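Local structure of oxalate biosynthetic component 1 (Burkholderia thailandensis, 5IKY) at residues T158-S161 with P162-E166. The protein is a bifunctional oxalate-producing enzyme of quorum sensing-dependent oxalogenesis that works as a serine hydrolase and has an additional lyase activity. Sequence-based numbering, arbitrary orientation.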
loop_
_atom_site.group_PDB
_atom_site.type_symbol
_atom_site.label_atom_id
_atom_site.label_comp_id
_atom_site.label_asym_id
_atom_site.label_seq_id
_atom_site.Cartn_x
_atom_site.Cartn_y
_atom_site.Cartn_z
ATOM N N THR A 158 -31.522 2.769 -18.546
ATOM C CA THR A 158 -31.772 3.668 -17.427
ATOM C C THR A 158 -33.189 4.224 -17.475
ATOM O O THR A 158 -33.619 4.771 -18.489
ATOM C CB THR A 158 -30.763 4.830 -17.411
ATOM O OG1 THR A 158 -29.461 4.323 -17.091
ATOM C CG2 THR A 158 -31.159 5.863 -16.379
ATOM N N TYR A 159 -33.907 4.083 -16.365
ATOM C CA TYR A 159 -35.303 4.495 -16.292
ATOM C C TYR A 159 -35.537 5.479 -15.151
ATOM O O TYR A 159 -34.883 5.408 -14.112
ATOM C CB TYR A 159 -36.201 3.264 -16.128
ATOM C CG TYR A 159 -37.652 3.569 -15.822
ATOM C CD1 TYR A 159 -38.103 3.645 -14.511
ATOM C CD2 TYR A 159 -38.572 3.767 -16.843
ATOM C CE1 TYR A 159 -39.422 3.918 -14.222
ATOM C CE2 TYR A 159 -39.897 4.041 -16.564
ATOM C CZ TYR A 159 -40.315 4.115 -15.251
ATOM O OH TYR A 159 -41.631 4.386 -14.965
ATOM N N LEU A 160 -36.472 6.400 -15.356
ATOM C CA LEU A 160 -36.893 7.317 -14.305
ATOM C C LEU A 160 -38.408 7.263 -14.152
ATOM O O LEU A 160 -39.140 7.297 -15.139
ATOM C CB LEU A 160 -36.437 8.746 -14.607
ATOM C CG LEU A 160 -34.933 9.008 -14.510
ATOM C CD1 LEU A 160 -34.603 10.439 -14.902
ATOM C CD2 LEU A 160 -34.437 8.711 -13.112
ATOM N N SER A 161 -38.867 7.176 -12.908
ATOM C CA SER A 161 -40.291 7.063 -12.610
ATOM C C SER A 161 -41.081 8.290 -13.063
ATOM O O SER A 161 -40.514 9.372 -13.221
ATOM C CB SER A 161 -40.494 6.844 -11.111
ATOM O OG SER A 161 -40.051 7.971 -10.374
ATOM N N PRO A 162 -42.393 8.116 -13.296
ATOM C CA PRO A 162 -43.303 9.224 -13.606
ATOM C C PRO A 162 -43.134 10.372 -12.621
ATOM O O PRO A 162 -43.181 11.537 -13.011
ATOM C CB PRO A 162 -44.694 8.598 -13.462
ATOM C CG PRO A 162 -44.489 7.109 -13.472
ATOM C CD PRO A 162 -43.023 6.810 -13.542
ATOM N N ASP A 163 -42.928 10.023 -11.354
ATOM C CA ASP A 163 -42.721 11.000 -10.296
ATOM C C ASP A 163 -41.539 11.913 -10.619
ATOM O O ASP A 163 -41.608 13.126 -10.415
ATOM C CB ASP A 163 -42.499 10.289 -8.961
ATOM C CG ASP A 163 -42.873 11.150 -7.774
ATOM O OD1 ASP A 163 -44.055 11.120 -7.369
ATOM O OD2 ASP A 163 -41.986 11.849 -7.242
ATOM N N PHE A 164 -40.462 11.323 -11.130
ATOM C CA PHE A 164 -39.305 12.095 -11.573
ATOM C C PHE A 164 -39.664 13.015 -12.734
ATOM O O PHE A 164 -39.291 14.188 -12.750
ATOM C CB PHE A 164 -38.159 11.167 -11.989
ATOM C CG PHE A 164 -37.232 10.801 -10.865
ATOM C CD1 PHE A 164 -36.269 11.695 -10.429
ATOM C CD2 PHE A 164 -37.311 9.559 -10.259
ATOM C CE1 PHE A 164 -35.409 11.364 -9.399
ATOM C CE2 PHE A 164 -36.453 9.220 -9.230
ATOM C CZ PHE A 164 -35.502 10.126 -8.800
ATOM N N VAL A 165 -40.392 12.470 -13.704
ATOM C CA VAL A 165 -40.729 13.192 -14.924
ATOM C C VAL A 165 -41.615 14.405 -14.648
ATOM O O VAL A 165 -41.388 15.485 -15.199
ATOM C CB VAL A 165 -41.431 12.268 -15.937
ATOM C CG1 VAL A 165 -41.695 13.008 -17.236
ATOM C CG2 VAL A 165 -40.584 11.026 -16.187
ATOM N N GLU A 166 -42.620 14.223 -13.796
ATOM C CA GLU A 166 -43.527 15.307 -13.426
ATOM C C GLU A 166 -42.775 16.466 -12.788
ATOM O O GLU A 166 -42.873 17.609 -13.236
ATOM C CB GLU A 166 -44.602 14.810 -12.460
ATOM C CG GLU A 166 -45.461 13.679 -12.985
ATOM C CD GLU A 166 -46.184 12.951 -11.870
ATOM O OE1 GLU A 166 -46.108 13.415 -10.711
ATOM O OE2 GLU A 166 -46.824 11.915 -12.148
#
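Ser161 and Phe164 meet where strand 156-160 turns into helix 162-172. Ser161 is the N-cap. Its hydroxyl sits between its own backbone N and carbonyl carbon (chi1 64°), which turns OG toward the first turn of the helix. There Ser161 OG accepts a weak capping bond from Phe164 N at 3.5 Å. The same oxygen lies near the plane of the Phe164 ring, at its edge, with Ser161 OG 3.2 Å from Phe164 CD2. The backbone carbonyl of Ser161 starts the helical bonding. Val165 N donates to Ser161 O at 3.1 Å, and Phe164 N adds a weak, bent bond to that oxygen.

Leu160 lays its CD2 methyl over one face of the Phe164 ring, a little toward the rim. The two side chains cross at about a right angle. Leu160 CD2 stands 4.2 Å from the ring centroid, nearly on the ring normal, as a CH-pi contact. Closer to the backbone, Leu160 CB packs against Phe164 CB at 4.0 Å. Phe164 also packs on Ile132 and Gln135 of helix 126-138.

Pro162 opens the helix. Pro162 CD lies 3.1 Å from Tyr159 OH, and the two side chains run roughly perpendicular, while Tyr159 stacks on Phe26. Strand 156-160 pairs antiparallel with strand 60-64. The whole is a serine N-cap with proline at N1, a strand-to-helix junction within the N-terminal domain family region of the enzyme.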